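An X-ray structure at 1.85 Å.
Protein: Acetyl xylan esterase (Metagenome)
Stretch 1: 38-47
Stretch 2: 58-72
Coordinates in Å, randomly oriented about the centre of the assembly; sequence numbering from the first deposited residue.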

ATOM      1  N   ALA A  38      -3.153 -22.009  10.231  1.00 48.01           N
ATOM      2  CA  ALA A  38      -3.579 -20.722   9.701  1.00 42.26           C
ATOM      3  C   ALA A  38      -2.338 -19.889   9.422  1.00 40.19           C
ATOM      4  O   ALA A  38      -1.231 -20.218   9.859  1.00 39.64           O
ATOM      5  CB  ALA A  38      -4.518 -19.989  10.663  1.00 37.18           C
ATOM      6  N   TYR A  39      -2.529 -18.792   8.696  1.00 34.71           N
ATOM      7  CA  TYR A  39      -1.420 -17.939   8.287  1.00 34.29           C
ATOM      8  C   TYR A  39      -1.759 -16.474   8.510  1.00 31.61           C
ATOM      9  O   TYR A  39      -2.808 -16.002   8.061  1.00 31.88           O
ATOM     10  CB  TYR A  39      -1.076 -18.145   6.808  1.00 34.32           C
ATOM     11  CG  TYR A  39      -0.837 -19.578   6.408  1.00 32.98           C
ATOM     12  CD1 TYR A  39       0.422 -20.147   6.521  1.00 34.25           C
ATOM     13  CD2 TYR A  39      -1.873 -20.359   5.910  1.00 37.33           C
ATOM     14  CE1 TYR A  39       0.648 -21.453   6.149  1.00 39.11           C
ATOM     15  CE2 TYR A  39      -1.658 -21.666   5.540  1.00 38.26           C
ATOM     16  CZ  TYR A  39      -0.398 -22.202   5.659  1.00 40.15           C
ATOM     17  OH  TYR A  39      -0.194 -23.503   5.288  1.00 41.88           O
ATOM     18  N   LYS A  40      -0.863 -15.759   9.184  1.00 32.59           N
ATOM     19  CA  LYS A  40      -0.925 -14.304   9.198  1.00 34.75           C
ATOM     20  C   LYS A  40      -0.771 -13.775   7.775  1.00 31.12           C
ATOM     21  O   LYS A  40      -0.145 -14.407   6.919  1.00 29.65           O
ATOM     22  CB  LYS A  40       0.164 -13.737  10.112  1.00 34.97           C
ATOM     23  CG  LYS A  40       0.334 -14.515  11.415  1.00 39.51           C
ATOM     24  CD  LYS A  40       0.028 -13.666  12.652  1.00 39.94           C
ATOM     25  CE  LYS A  40      -0.100 -14.530  13.900  1.00 39.13           C
ATOM     26  NZ  LYS A  40       0.939 -14.216  14.924  1.00 37.68           N
ATOM     27  N   ALA A  41      -1.364 -12.611   7.516  1.00 30.05           N
ATOM     28  CA  ALA A  41      -1.571 -12.160   6.149  1.00 31.20           C
ATOM     29  C   ALA A  41      -0.852 -10.847   5.861  1.00 29.17           C
ATOM     30  O   ALA A  41      -0.739  -9.966   6.722  1.00 26.05           O
ATOM     31  CB  ALA A  41      -3.067 -11.993   5.843  1.00 28.63           C
ATOM     32  N   ILE A  42      -0.374 -10.728   4.619  1.00 24.17           N
ATOM     33  CA  ILE A  42       0.213  -9.494   4.105  1.00 25.49           C
ATOM     34  C   ILE A  42      -0.496  -9.147   2.802  1.00 24.84           C
ATOM     35  O   ILE A  42      -0.513  -9.962   1.868  1.00 22.18           O
ATOM     36  CB  ILE A  42       1.725  -9.621   3.857  1.00 26.64           C
ATOM     37  CG1 ILE A  42       2.448 -10.092   5.124  1.00 29.09           C
ATOM     38  CG2 ILE A  42       2.292  -8.287   3.364  1.00 23.99           C
ATOM     39  CD1 ILE A  42       2.421  -9.105   6.266  1.00 24.83           C
ATOM     40  N   ILE A  43      -1.067  -7.945   2.734  1.00 24.47           N
ATOM     41  CA  ILE A  43      -1.650  -7.425   1.502  1.00 21.80           C
ATOM     42  C   ILE A  43      -0.574  -6.657   0.748  1.00 24.73           C
ATOM     43  O   ILE A  43       0.135  -5.824   1.328  1.00 26.53           O
ATOM     44  CB  ILE A  43      -2.860  -6.530   1.804  1.00 22.20           C
ATOM     45  CG1 ILE A  43      -4.006  -7.379   2.367  1.00 24.50           C
ATOM     46  CG2 ILE A  43      -3.308  -5.797   0.546  1.00 22.41           C
ATOM     47  CD1 ILE A  43      -5.123  -6.576   2.990  1.00 28.93           C
ATOM     48  N   ILE A  44      -0.428  -6.945  -0.545  1.00 22.22           N
ATOM     49  CA  ILE A  44       0.592  -6.279  -1.346  1.00 21.77           C
ATOM     50  C   ILE A  44      -0.067  -5.563  -2.515  1.00 22.68           C
ATOM     51  O   ILE A  44      -1.081  -6.014  -3.061  1.00 24.51           O
ATOM     52  CB  ILE A  44       1.674  -7.262  -1.847  1.00 22.66           C
ATOM     53  CG1 ILE A  44       1.136  -8.198  -2.929  1.00 22.28           C
ATOM     54  CG2 ILE A  44       2.225  -8.085  -0.686  1.00 22.95           C
ATOM     55  CD1 ILE A  44       2.216  -9.083  -3.555  1.00 23.16           C
ATOM     56  N   ILE A  45       0.536  -4.444  -2.916  1.00 21.92           N
ATOM     57  CA  ILE A  45      -0.058  -3.554  -3.913  1.00 21.16           C
ATOM     58  C   ILE A  45       1.021  -3.102  -4.888  1.00 22.12           C
ATOM     59  O   ILE A  45       2.038  -2.531  -4.477  1.00 22.63           O
ATOM     60  CB  ILE A  45      -0.725  -2.320  -3.273  1.00 20.61           C
ATOM     61  CG1 ILE A  45      -1.626  -2.722  -2.103  1.00 21.71           C
ATOM     62  CG2 ILE A  45      -1.513  -1.539  -4.339  1.00 20.69           C
ATOM     63  CD1 ILE A  45      -2.136  -1.523  -1.321  1.00 23.12           C
ATOM     64  N   TYR A  46       0.778  -3.315  -6.177  1.00 22.41           N
ATOM     65  CA  TYR A  46       1.734  -2.932  -7.207  1.00 22.42           C
ATOM     66  C   TYR A  46       1.869  -1.414  -7.290  1.00 23.58           C
ATOM     67  O   TYR A  46       0.999  -0.655  -6.847  1.00 20.04           O
ATOM     68  CB  TYR A  46       1.292  -3.459  -8.573  1.00 23.45           C
ATOM     69  CG  TYR A  46      -0.131  -3.079  -8.940  1.00 21.27           C
ATOM     70  CD1 TYR A  46      -1.168  -3.997  -8.805  1.00 23.19           C
ATOM     71  CD2 TYR A  46      -0.451  -1.803  -9.402  1.00 21.86           C
ATOM     72  CE1 TYR A  46      -2.469  -3.661  -9.122  1.00 22.56           C
ATOM     73  CE2 TYR A  46      -1.758  -1.460  -9.733  1.00 23.61           C
ATOM     74  CZ  TYR A  46      -2.764  -2.394  -9.581  1.00 23.36           C
ATOM     75  OH  TYR A  46      -4.062  -2.069  -9.898  1.00 25.09           O
ATOM     76  N   GLY A  47       2.973  -0.980  -7.887  1.00 24.29           N
ATOM     77  CA  GLY A  47       3.157   0.403  -8.280  1.00 23.16           C
ATOM     78  C   GLY A  47       2.885   0.595  -9.761  1.00 22.39           C
ATOM     79  O   GLY A  47       3.166  -0.277 -10.584  1.00 21.45           O
ATOM     80  N   MET A  58       2.037  -8.734 -11.103  1.00 24.76           N
ATOM     81  CA  MET A  58       3.371  -8.147 -11.090  1.00 26.63           C
ATOM     82  C   MET A  58       3.872  -7.961  -9.664  1.00 25.64           C
ATOM     83  O   MET A  58       5.047  -8.216  -9.378  1.00 25.33           O
ATOM     84  CB  MET A  58       3.364  -6.809 -11.836  1.00 26.38           C
ATOM     85  CG  MET A  58       3.571  -6.963 -13.340  1.00 34.94           C
ATOM     86  SD  MET A  58       3.269  -5.448 -14.267  1.00 47.04           S
ATOM     87  CE  MET A  58       4.075  -5.845 -15.815  1.00 37.46           C
ATOM     88  N   ALA A  59       3.000  -7.501  -8.761  1.00 24.69           N
ATOM     89  CA  ALA A  59       3.383  -7.351  -7.361  1.00 25.27           C
ATOM     90  C   ALA A  59       3.767  -8.697  -6.764  1.00 24.29           C
ATOM     91  O   ALA A  59       4.794  -8.824  -6.089  1.00 25.41           O
ATOM     92  CB  ALA A  59       2.242  -6.712  -6.570  1.00 23.08           C
ATOM     93  N   SER A  60       2.956  -9.728  -7.022  1.00 23.26           N
ATOM     94  CA  SER A  60       3.238 -11.053  -6.476  1.00 25.42           C
ATOM     95  C   SER A  60       4.579 -11.572  -6.969  1.00 25.30           C
ATOM     96  O   SER A  60       5.362 -12.137  -6.193  1.00 26.93           O
ATOM     97  CB  SER A  60       2.119 -12.026  -6.852  1.00 25.09           C
ATOM     98  OG  SER A  60       0.904 -11.675  -6.218  1.00 29.65           O
ATOM     99  N   ALA A  61       4.853 -11.405  -8.266  1.00 26.63           N
ATOM    100  CA  ALA A  61       6.138 -11.835  -8.804  1.00 26.71           C
ATOM    101  C   ALA A  61       7.280 -11.025  -8.214  1.00 27.72           C
ATOM    102  O   ALA A  61       8.391 -11.544  -8.065  1.00 29.09           O
ATOM    103  CB  ALA A  61       6.152 -11.706 -10.324  1.00 27.11           C
ATOM    104  N   SER A  62       7.027  -9.762  -7.862  1.00 29.03           N
ATOM    105  CA  SER A  62       8.103  -8.884  -7.413  1.00 28.86           C
ATOM    106  C   SER A  62       8.483  -9.142  -5.960  1.00 29.31           C
ATOM    107  O   SER A  62       9.673  -9.210  -5.636  1.00 33.51           O
ATOM    108  CB  SER A  62       7.694  -7.423  -7.584  1.00 30.56           C
ATOM    109  OG  SER A  62       7.506  -7.107  -8.949  1.00 32.11           O
ATOM    110  N   ILE A  63       7.500  -9.273  -5.064  1.00 30.76           N
ATOM    111  CA  ILE A  63       7.809  -9.371  -3.638  1.00 30.13           C
ATOM    112  C   ILE A  63       6.996 -10.448  -2.932  1.00 30.72           C
ATOM    113  O   ILE A  63       6.970 -10.506  -1.699  1.00 34.27           O
ATOM    114  CB  ILE A  63       7.596  -8.010  -2.944  1.00 30.80           C
ATOM    115  CG1 ILE A  63       6.096  -7.711  -2.790  1.00 30.26           C
ATOM    116  CG2 ILE A  63       8.262  -6.885  -3.725  1.00 31.67           C
ATOM    117  CD1 ILE A  63       5.765  -6.303  -2.340  1.00 30.46           C
ATOM    118  N   GLY A  64       6.328 -11.309  -3.694  1.00 31.31           N
ATOM    119  CA  GLY A  64       5.485 -12.315  -3.073  1.00 28.50           C
ATOM    120  C   GLY A  64       6.282 -13.454  -2.474  1.00 29.17           C
ATOM    121  O   GLY A  64       5.997 -13.907  -1.361  1.00 29.24           O
ATOM    122  N   ALA A  65       7.295 -13.930  -3.193  1.00 26.07           N
ATOM    123  CA  ALA A  65       8.037 -15.100  -2.737  1.00 30.03           C
ATOM    124  C   ALA A  65       8.666 -14.898  -1.363  1.00 30.92           C
ATOM    125  O   ALA A  65       8.469 -15.760  -0.492  1.00 31.93           O
ATOM    126  CB  ALA A  65       9.100 -15.482  -3.772  1.00 32.67           C
ATOM    127  N   PRO A  66       9.422 -13.824  -1.097  1.00 29.32           N
ATOM    128  CA  PRO A  66      10.010 -13.688   0.253  1.00 29.73           C
ATOM    129  C   PRO A  66       8.970 -13.722   1.360  1.00 27.09           C
ATOM    130  O   PRO A  66       9.205 -14.335   2.410  1.00 27.41           O
ATOM    131  CB  PRO A  66      10.745 -12.341   0.190  1.00 29.01           C
ATOM    132  CG  PRO A  66      10.166 -11.625  -1.015  1.00 30.30           C
ATOM    133  CD  PRO A  66       9.775 -12.702  -1.982  1.00 31.04           C
ATOM    134  N   LEU A  67       7.818 -13.085   1.149  1.00 26.27           N
ATOM    135  CA  LEU A  67       6.763 -13.102   2.156  1.00 27.20           C
ATOM    136  C   LEU A  67       6.247 -14.515   2.397  1.00 28.71           C
ATOM    137  O   LEU A  67       6.031 -14.917   3.546  1.00 26.40           O
ATOM    138  CB  LEU A  67       5.622 -12.183   1.729  1.00 27.05           C
ATOM    139  CG  LEU A  67       5.988 -10.698   1.670  1.00 25.45           C
ATOM    140  CD1 LEU A  67       4.811  -9.863   1.162  1.00 24.65           C
ATOM    141  CD2 LEU A  67       6.444 -10.213   3.029  1.00 26.82           C
ATOM    142  N   LEU A  68       6.039 -15.285   1.328  1.00 27.54           N
ATOM    143  CA  LEU A  68       5.580 -16.661   1.493  1.00 29.07           C
ATOM    144  C   LEU A  68       6.616 -17.503   2.227  1.00 29.79           C
ATOM    145  O   LEU A  68       6.274 -18.271   3.134  1.00 31.44           O
ATOM    146  CB  LEU A  68       5.258 -17.265   0.123  1.00 30.31           C
ATOM    147  CG  LEU A  68       4.014 -16.672  -0.547  1.00 27.96           C
ATOM    148  CD1 LEU A  68       4.003 -16.942  -2.040  1.00 29.51           C
ATOM    149  CD2 LEU A  68       2.745 -17.211   0.118  1.00 27.71           C
ATOM    150  N   LYS A  69       7.888 -17.367   1.854  1.00 30.61           N
ATOM    151  CA  LYS A  69       8.945 -18.124   2.518  1.00 36.42           C
ATOM    152  C   LYS A  69       9.053 -17.758   3.993  1.00 36.65           C
ATOM    153  O   LYS A  69       9.468 -18.588   4.809  1.00 37.70           O
ATOM    154  CB  LYS A  69      10.284 -17.883   1.814  1.00 36.36           C
ATOM    155  CG  LYS A  69      10.406 -18.536   0.446  1.00 43.96           C
ATOM    156  CD  LYS A  69      10.744 -17.511  -0.633  1.00 55.75           C
ATOM    157  CE  LYS A  69      12.226 -17.520  -0.994  1.00 53.82           C
ATOM    158  NZ  LYS A  69      12.633 -16.268  -1.680  1.00 50.82           N
ATOM    159  N   ALA A  70       8.691 -16.526   4.352  1.00 32.92           N
ATOM    160  CA  ALA A  70       8.678 -16.096   5.745  1.00 32.14           C
ATOM    161  C   ALA A  70       7.477 -16.625   6.514  1.00 32.07           C
ATOM    162  O   ALA A  70       7.422 -16.461   7.738  1.00 30.01           O
ATOM    163  CB  ALA A  70       8.695 -14.565   5.824  1.00 29.97           C
ATOM    164  N   GLY A  71       6.521 -17.249   5.831  1.00 31.36           N
ATOM    165  CA  GLY A  71       5.380 -17.862   6.484  1.00 32.58           C
ATOM    166  C   GLY A  71       4.104 -17.059   6.464  1.00 29.70           C
ATOM    167  O   GLY A  71       3.190 -17.372   7.233  1.00 29.45           O
ATOM    168  N   PHE A  72       4.007 -16.038   5.617  1.00 29.98           N
ATOM    169  CA  PHE A  72       2.811 -15.210   5.537  1.00 28.00           C
ATOM    170  C   PHE A  72       1.968 -15.615   4.336  1.00 28.46           C
ATOM    171  O   PHE A  72       2.502 -15.962   3.278  1.00 28.18           O
ATOM    172  CB  PHE A  72       3.170 -13.728   5.417  1.00 26.03           C
ATOM    173  CG  PHE A  72       3.829 -13.161   6.638  1.00 27.19           C
ATOM    174  CD1 PHE A  72       5.204 -13.125   6.741  1.00 30.83           C
ATOM    175  CD2 PHE A  72       3.066 -12.657   7.674  1.00 29.83           C
ATOM    176  CE1 PHE A  72       5.812 -12.599   7.867  1.00 29.27           C
ATOM    177  CE2 PHE A  72       3.663 -12.131   8.805  1.00 27.90           C
ATOM    178  CZ  PHE A  72       5.041 -12.101   8.898  1.00 26.99           C
TER
HETATM  179  O   HOH W   1       1.820 -16.825   9.690  1.00 36.64           O

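The helix of stretch 2 lies across the strand 39-45 with an axis-to-axis approach of 8.1 Å and an angle of 130° between their N-to-C directions. No direct hydrogen bond joins the two stretches; the 530 Å² buried between them, both sides summed, is mainly apolar packing, supplemented by one water bridge.

Met58, at the start of the stretch, contributes little to the contact: its CB points sideways and the end of its side chain leaves the strand, while its carbonyl O accepts a hydrogen bond from Ser62 OG at 2.7 Å. Ala59 is the first true contact. Its CB points toward the strand and lies 3.7 Å from Tyr46 N, 3.9 Å from Tyr46 CB and 3.8 Å from Ile44 CD1. The small methyl suits a place where the backbones come close, the CA atoms of Ala59 and Tyr46 being 4.7 Å apart. The extended Ile44 side chain (chi1 p, chi2 t) carries its CD1 to the helix backbone, 3.6 Å from both Ala59 C and Ser60 N. Ser60 itself points sideways, and its OG, 3.9 Å from Ile44 CD1, finds its hydrogen bond just outside the stretches.

Ile63 points toward the strand and packs more loosely: Ile63 CG1 lies 4.2 Å from Ile44 CD1. At Gly64 an ideal CB would fall 2.4 Å from Ser60 O, a clash within the helix itself, so the absence of a side chain fits the local backbone. The kink follows at Pro66, whose ring nitrogen has no hydrogen bond to the preceding turn.

Leu67 (m, t) returns to the interface. Its CD1 lies 3.6 Å from Ile44 CG2 and 3.7 Å from Ile42 CG2, so one methyl packs against two strand residues whose CB atoms both point toward stretch 2. The intervening Ile43 points away, as strand alternation predicts.

Gly71 has a positive phi of 100° and closes a Schellman motif, with Gly71 N to Leu68 O at 2.9 Å and Phe72 N to Leu67 O at 3.1 Å. A CB here would be jammed against the preceding carbonyl, which by itself calls for glycine. Gly71 O lies at the edge of the Tyr39 ring, 4.0 Å from Tyr39 CD1, and accepts from water 1 at 2.9 Å; the same water accepts from Lys40 N, also at 2.9 Å, bridging the backbones.

Phe72 then spreads its buried ring beside the strand. Phe72 CD2 is 3.7 Å from Ile42 CG1 and 3.9 Å from Lys40 CB, while Phe72 CA makes a CA-H...O contact with Lys40 O at 3.4 Å, with 126° at the hydrogen.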